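PDB 4GQ2: nucleoporin nup120 from Schizosaccharomyces pombe, which serves as a structural component of the nuclear pore complex, whose nucleoporins can also act as docking partners for transport factors. Local coordinates for residues 58-68 / 110-120. Numbering follows the deposited sequence.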
ATOM      1  N   TYR A  58      26.475   9.999  -9.691  1.00 44.81           N
ATOM      2  CA  TYR A  58      27.867   9.987  -9.217  1.00 44.27           C
ATOM      3  C   TYR A  58      28.200  11.228  -8.387  1.00 50.82           C
ATOM      4  O   TYR A  58      29.299  11.340  -7.831  1.00 53.03           O
ATOM      5  CB  TYR A  58      28.869   9.790 -10.366  1.00 40.51           C
ATOM      6  CG  TYR A  58      28.730  10.768 -11.508  1.00 41.15           C
ATOM      7  CD1 TYR A  58      29.355  12.012 -11.472  1.00 43.52           C
ATOM      8  CD2 TYR A  58      27.984  10.441 -12.634  1.00 48.85           C
ATOM      9  CE1 TYR A  58      29.229  12.908 -12.524  1.00 46.62           C
ATOM     10  CE2 TYR A  58      27.855  11.327 -13.692  1.00 54.66           C
ATOM     11  CZ  TYR A  58      28.477  12.556 -13.634  1.00 52.31           C
ATOM     12  OH  TYR A  58      28.337  13.427 -14.686  1.00 54.79           O
ATOM     13  N   ASP A  59      27.246  12.154  -8.315  1.00 42.07           N
ATOM     14  CA  ASP A  59      27.318  13.283  -7.390  1.00 36.49           C
ATOM     15  C   ASP A  59      25.912  13.791  -7.091  1.00 33.14           C
ATOM     16  O   ASP A  59      25.006  13.615  -7.899  1.00 34.48           O
ATOM     17  CB  ASP A  59      28.191  14.408  -7.952  1.00 35.71           C
ATOM     18  CG  ASP A  59      28.681  15.359  -6.875  1.00 40.94           C
ATOM     19  OD1 ASP A  59      28.564  15.023  -5.678  1.00 44.62           O
ATOM     20  OD2 ASP A  59      29.186  16.446  -7.223  1.00 43.52           O
ATOM     21  N   ALA A  60      25.735  14.419  -5.932  1.00 34.55           N
ATOM     22  CA  ALA A  60      24.416  14.867  -5.484  1.00 34.87           C
ATOM     23  C   ALA A  60      24.532  15.772  -4.276  1.00 40.12           C
ATOM     24  O   ALA A  60      25.524  15.719  -3.544  1.00 34.90           O
ATOM     25  CB  ALA A  60      23.526  13.670  -5.145  1.00 35.39           C
ATOM     26  N   GLY A  61      23.504  16.593  -4.070  1.00 37.85           N
ATOM     27  CA  GLY A  61      23.408  17.449  -2.900  1.00 39.72           C
ATOM     28  C   GLY A  61      22.041  18.093  -2.812  1.00 46.29           C
ATOM     29  O   GLY A  61      21.234  17.975  -3.733  1.00 44.19           O
ATOM     30  N   VAL A  62      21.765  18.754  -1.691  1.00 42.73           N
ATOM     31  CA  VAL A  62      20.548  19.545  -1.583  1.00 42.33           C
ATOM     32  C   VAL A  62      20.893  20.965  -1.146  1.00 43.07           C
ATOM     33  O   VAL A  62      21.701  21.172  -0.243  1.00 48.93           O
ATOM     34  CB  VAL A  62      19.402  18.904  -0.716  1.00 42.70           C
ATOM     35  CG1 VAL A  62      19.472  17.381  -0.680  1.00 37.70           C
ATOM     36  CG2 VAL A  62      19.350  19.474   0.689  1.00 38.48           C
ATOM     37  N   TYR A  63      20.278  21.925  -1.825  1.00 42.65           N
ATOM     38  CA  TYR A  63      20.488  23.339  -1.583  1.00 46.53           C
ATOM     39  C   TYR A  63      19.218  23.967  -1.037  1.00 53.00           C
ATOM     40  O   TYR A  63      18.121  23.720  -1.547  1.00 53.43           O
ATOM     41  CB  TYR A  63      20.887  24.035  -2.889  1.00 44.51           C
ATOM     42  CG  TYR A  63      21.034  25.528  -2.764  1.00 51.21           C
ATOM     43  CD1 TYR A  63      22.162  26.085  -2.162  1.00 58.50           C
ATOM     44  CD2 TYR A  63      20.041  26.390  -3.242  1.00 54.03           C
ATOM     45  CE1 TYR A  63      22.304  27.459  -2.042  1.00 67.26           C
ATOM     46  CE2 TYR A  63      20.173  27.764  -3.129  1.00 51.92           C
ATOM     47  CZ  TYR A  63      21.305  28.293  -2.526  1.00 64.89           C
ATOM     48  OH  TYR A  63      21.452  29.655  -2.404  1.00 77.02           O
ATOM     49  N   THR A  64      19.370  24.799  -0.013  1.00 64.48           N
ATOM     50  CA  THR A  64      18.229  25.505   0.558  1.00 82.07           C
ATOM     51  C   THR A  64      18.313  27.022   0.325  1.00 77.15           C
ATOM     52  O   THR A  64      19.304  27.659   0.686  1.00 71.48           O
ATOM     53  CB  THR A  64      18.022  25.145   2.052  1.00 91.03           C
ATOM     54  OG1 THR A  64      16.911  25.881   2.580  1.00 96.06           O
ATOM     55  CG2 THR A  64      19.282  25.429   2.881  1.00 93.70           C
ATOM     56  N   SER A  65      17.275  27.572  -0.310  1.00 82.84           N
ATOM     57  CA  SER A  65      17.151  29.015  -0.551  1.00 87.42           C
ATOM     58  C   SER A  65      16.569  29.666   0.700  1.00106.13           C
ATOM     59  O   SER A  65      15.398  30.062   0.729  1.00102.38           O
ATOM     60  CB  SER A  65      16.243  29.294  -1.755  1.00 86.07           C
ATOM     61  OG  SER A  65      16.594  28.512  -2.883  1.00 78.47           O
ATOM     62  N   ASN A  66      17.412  29.787   1.723  1.00123.87           N
ATOM     63  CA  ASN A  66      16.978  30.054   3.100  1.00127.01           C
ATOM     64  C   ASN A  66      16.255  31.379   3.391  1.00119.55           C
ATOM     65  O   ASN A  66      15.773  31.583   4.507  1.00114.73           O
ATOM     66  CB  ASN A  66      18.148  29.854   4.082  1.00132.61           C
ATOM     67  CG  ASN A  66      19.427  30.542   3.629  1.00132.77           C
ATOM     68  OD1 ASN A  66      19.867  30.383   2.487  1.00130.49           O
ATOM     69  ND2 ASN A  66      20.042  31.298   4.532  1.00127.64           N
ATOM     70  N   LYS A  67      16.156  32.260   2.396  1.00124.50           N
ATOM     71  CA  LYS A  67      15.597  33.594   2.631  1.00149.66           C
ATOM     72  C   LYS A  67      14.222  33.850   1.989  1.00152.93           C
ATOM     73  O   LYS A  67      13.584  34.864   2.285  1.00158.81           O
ATOM     74  CB  LYS A  67      16.608  34.678   2.225  1.00161.03           C
ATOM     75  CG  LYS A  67      16.948  35.673   3.332  1.00148.93           C
ATOM     76  CD  LYS A  67      15.823  36.664   3.598  1.00143.84           C
ATOM     77  CE  LYS A  67      16.010  37.373   4.928  1.00138.14           C
ATOM     78  NZ  LYS A  67      14.859  38.266   5.233  1.00140.65           N
ATOM     79  N   SER A  68      13.761  32.938   1.132  1.00155.43           N
ATOM     80  CA  SER A  68      12.443  33.077   0.482  1.00138.94           C
ATOM     81  C   SER A  68      11.268  32.906   1.465  1.00123.17           C
ATOM     82  O   SER A  68      11.481  32.790   2.678  1.00 92.61           O
ATOM     83  CB  SER A  68      12.314  32.142  -0.736  1.00126.91           C
ATOM     84  OG  SER A  68      12.777  30.831  -0.458  1.00112.78           O
ATOM     85  N   ASN A 110      28.740  15.316 -19.997  1.00 44.75           N
ATOM     86  CA  ASN A 110      28.504  15.030 -18.582  1.00 41.79           C
ATOM     87  C   ASN A 110      28.906  16.174 -17.655  1.00 50.94           C
ATOM     88  O   ASN A 110      30.019  16.686 -17.749  1.00 51.63           O
ATOM     89  CB  ASN A 110      29.238  13.746 -18.152  1.00 41.24           C
ATOM     90  CG  ASN A 110      28.445  12.479 -18.453  1.00 44.69           C
ATOM     91  OD1 ASN A 110      27.217  12.467 -18.397  1.00 49.89           O
ATOM     92  ND2 ASN A 110      29.151  11.400 -18.764  1.00 43.74           N
ATOM     93  N   VAL A 111      27.999  16.575 -16.764  1.00 47.33           N
ATOM     94  CA  VAL A 111      28.351  17.509 -15.701  1.00 48.01           C
ATOM     95  C   VAL A 111      29.472  16.872 -14.883  1.00 49.45           C
ATOM     96  O   VAL A 111      29.420  15.685 -14.573  1.00 54.11           O
ATOM     97  CB  VAL A 111      27.149  17.839 -14.791  1.00 46.41           C
ATOM     98  CG1 VAL A 111      27.545  18.848 -13.725  1.00 40.34           C
ATOM     99  CG2 VAL A 111      25.982  18.377 -15.610  1.00 43.95           C
ATOM    100  N   MET A 112      30.499  17.650 -14.563  1.00 46.37           N
ATOM    101  CA  MET A 112      31.615  17.124 -13.790  1.00 40.98           C
ATOM    102  C   MET A 112      31.256  17.016 -12.316  1.00 36.14           C
ATOM    103  O   MET A 112      30.423  17.773 -11.806  1.00 35.09           O
ATOM    104  CB  MET A 112      32.884  17.974 -13.975  1.00 40.87           C
ATOM    105  CG  MET A 112      32.874  19.314 -13.257  1.00 44.20           C
ATOM    106  SD  MET A 112      34.518  20.052 -13.170  1.00 45.06           S
ATOM    107  CE  MET A 112      34.286  21.299 -11.897  1.00 33.63           C
ATOM    108  N   LYS A 113      31.891  16.059 -11.649  1.00 33.80           N
ATOM    109  CA  LYS A 113      31.805  15.901 -10.212  1.00 38.43           C
ATOM    110  C   LYS A 113      32.208  17.225  -9.557  1.00 42.56           C
ATOM    111  O   LYS A 113      33.155  17.888 -10.001  1.00 49.90           O
ATOM    112  CB  LYS A 113      32.725  14.749  -9.786  1.00 44.54           C
ATOM    113  CG  LYS A 113      32.928  14.583  -8.292  1.00 55.62           C
ATOM    114  CD  LYS A 113      31.968  13.576  -7.681  1.00 68.07           C
ATOM    115  CE  LYS A 113      32.380  13.208  -6.260  1.00 56.49           C
ATOM    116  NZ  LYS A 113      32.080  14.295  -5.283  1.00 59.98           N
ATOM    117  N   ASP A 114      31.464  17.626  -8.529  1.00 43.37           N
ATOM    118  CA  ASP A 114      31.654  18.931  -7.884  1.00 49.53           C
ATOM    119  C   ASP A 114      31.395  20.070  -8.865  1.00 52.77           C
ATOM    120  O   ASP A 114      31.826  21.203  -8.637  1.00 43.48           O
ATOM    121  CB  ASP A 114      33.062  19.051  -7.286  1.00 48.89           C
ATOM    122  CG  ASP A 114      33.408  17.890  -6.387  1.00 47.54           C
ATOM    123  OD1 ASP A 114      32.887  17.837  -5.261  1.00 56.62           O
ATOM    124  OD2 ASP A 114      34.198  17.027  -6.807  1.00 50.08           O
ATOM    125  N   GLY A 115      30.683  19.757  -9.948  1.00 49.50           N
ATOM    126  CA  GLY A 115      30.411  20.715 -11.011  1.00 43.20           C
ATOM    127  C   GLY A 115      29.041  21.367 -10.982  1.00 44.18           C
ATOM    128  O   GLY A 115      28.599  21.903 -11.994  1.00 53.36           O
ATOM    129  N   VAL A 116      28.377  21.336  -9.826  1.00 36.75           N
ATOM    130  CA  VAL A 116      27.066  21.967  -9.668  1.00 36.30           C
ATOM    131  C   VAL A 116      27.096  22.885  -8.446  1.00 39.79           C
ATOM    132  O   VAL A 116      27.455  22.463  -7.353  1.00 40.76           O
ATOM    133  CB  VAL A 116      25.930  20.921  -9.515  1.00 38.72           C
ATOM    134  CG1 VAL A 116      24.576  21.607  -9.407  1.00 37.86           C
ATOM    135  CG2 VAL A 116      25.919  19.934 -10.676  1.00 33.27           C
ATOM    136  N   ALA A 117      26.717  24.142  -8.642  1.00 36.67           N
ATOM    137  CA  ALA A 117      26.724  25.123  -7.573  1.00 40.82           C
ATOM    138  C   ALA A 117      25.469  25.975  -7.659  1.00 45.55           C
ATOM    139  O   ALA A 117      25.010  26.313  -8.751  1.00 47.97           O
ATOM    140  CB  ALA A 117      27.973  25.990  -7.657  1.00 42.80           C
ATOM    141  N   PHE A 118      24.926  26.324  -6.502  1.00 47.88           N
ATOM    142  CA  PHE A 118      23.667  27.049  -6.419  1.00 51.72           C
ATOM    143  C   PHE A 118      23.844  28.437  -5.814  1.00 54.17           C
ATOM    144  O   PHE A 118      24.741  28.663  -4.996  1.00 58.68           O
ATOM    145  CB  PHE A 118      22.683  26.265  -5.555  1.00 57.13           C
ATOM    146  CG  PHE A 118      22.001  25.130  -6.266  1.00 53.14           C
ATOM    147  CD1 PHE A 118      22.693  23.969  -6.589  1.00 50.54           C
ATOM    148  CD2 PHE A 118      20.646  25.210  -6.580  1.00 52.91           C
ATOM    149  CE1 PHE A 118      22.053  22.922  -7.234  1.00 46.89           C
ATOM    150  CE2 PHE A 118      20.000  24.162  -7.221  1.00 51.27           C
ATOM    151  CZ  PHE A 118      20.707  23.018  -7.551  1.00 52.46           C
ATOM    152  N   SER A 119      22.976  29.357  -6.218  1.00 52.08           N
ATOM    153  CA  SER A 119      22.887  30.674  -5.592  1.00 53.70           C
ATOM    154  C   SER A 119      21.463  31.217  -5.705  1.00 61.06           C
ATOM    155  O   SER A 119      20.724  30.858  -6.624  1.00 60.13           O
ATOM    156  CB  SER A 119      23.881  31.649  -6.225  1.00 58.01           C
ATOM    157  OG  SER A 119      24.044  32.796  -5.407  1.00 57.67           O
ATOM    158  N   PHE A 120      21.088  32.085  -4.771  1.00 62.88           N
ATOM    159  CA  PHE A 120      19.733  32.621  -4.711  1.00 69.51           C
ATOM    160  C   PHE A 120      19.716  34.149  -4.661  1.00 65.09           C
ATOM    161  O   PHE A 120      20.415  34.753  -3.847  1.00 56.46           O
ATOM    162  CB  PHE A 120      18.999  32.038  -3.500  1.00 78.50           C
ATOM    163  CG  PHE A 120      17.567  32.474  -3.385  1.00 86.27           C
ATOM    164  CD1 PHE A 120      16.587  31.923  -4.206  1.00 80.81           C
ATOM    165  CD2 PHE A 120      17.194  33.433  -2.448  1.00 86.29           C
ATOM    166  CE1 PHE A 120      15.264  32.324  -4.096  1.00 88.02           C
ATOM    167  CE2 PHE A 120      15.874  33.840  -2.335  1.00 79.74           C
ATOM    168  CZ  PHE A 120      14.909  33.284  -3.160  1.00 86.56           C
TER
HETATM  169  O   HOH W   1      25.568  14.678 -16.191  1.00 41.59           O
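Tyr63 and Phe118 interlock through their CB atoms, each methylene lying on the other's ring. Phe118 CB sits over the centre of the Tyr63 ring, 3.4 Å from its centroid, while Tyr63 CB rests nearer the rim of the Phe118 ring. With a methylene over each face, the rings are near parallel (25°) but displaced, with little overlap. Tyr63 CB points toward strand 115-120, and CG anti to the backbone N (chi1 176°) carries the ring on across Phe118 CB, taking OH to 3.6 Å from Phe120 CB. Were Tyr63 an alanine, Phe118 CB would probably lose the ring face it rests against, and a gap would open beside Phe120. Further along, Ser65, small enough to fit close, lays its CB over one face of the Phe120 ring, 3.6 Å from CD1.

The strands 59-64 and 115-120 run nearly parallel, at 11°, yet belong to different sheets of the beta-propeller domain. They pack face to face through side chains, as neighbouring blades do, and Trp76 of the first sheet also meets the Phe118 ring.

Polar contacts gather at the other end, at the type II turn from Met112 to Gly115, where a CB on the glycine would run into Met112 O. Asp114 N donates to Asp59 OD2, 2.9 Å away on its anti side and tilted out of the carboxylate plane. Lys113, bent at chi2 and chi4, makes long salt bridges from NZ to Asp59 OD1 and Asp114 OD1, both 3.6 Å, which probably offset the carboxylates' like charges. Tyr58's long phenol carries OH to Val111 O, donating at 2.5 Å in the carbonyl plane; a water accepting from Val111 N donates weakly to this hydroxyl.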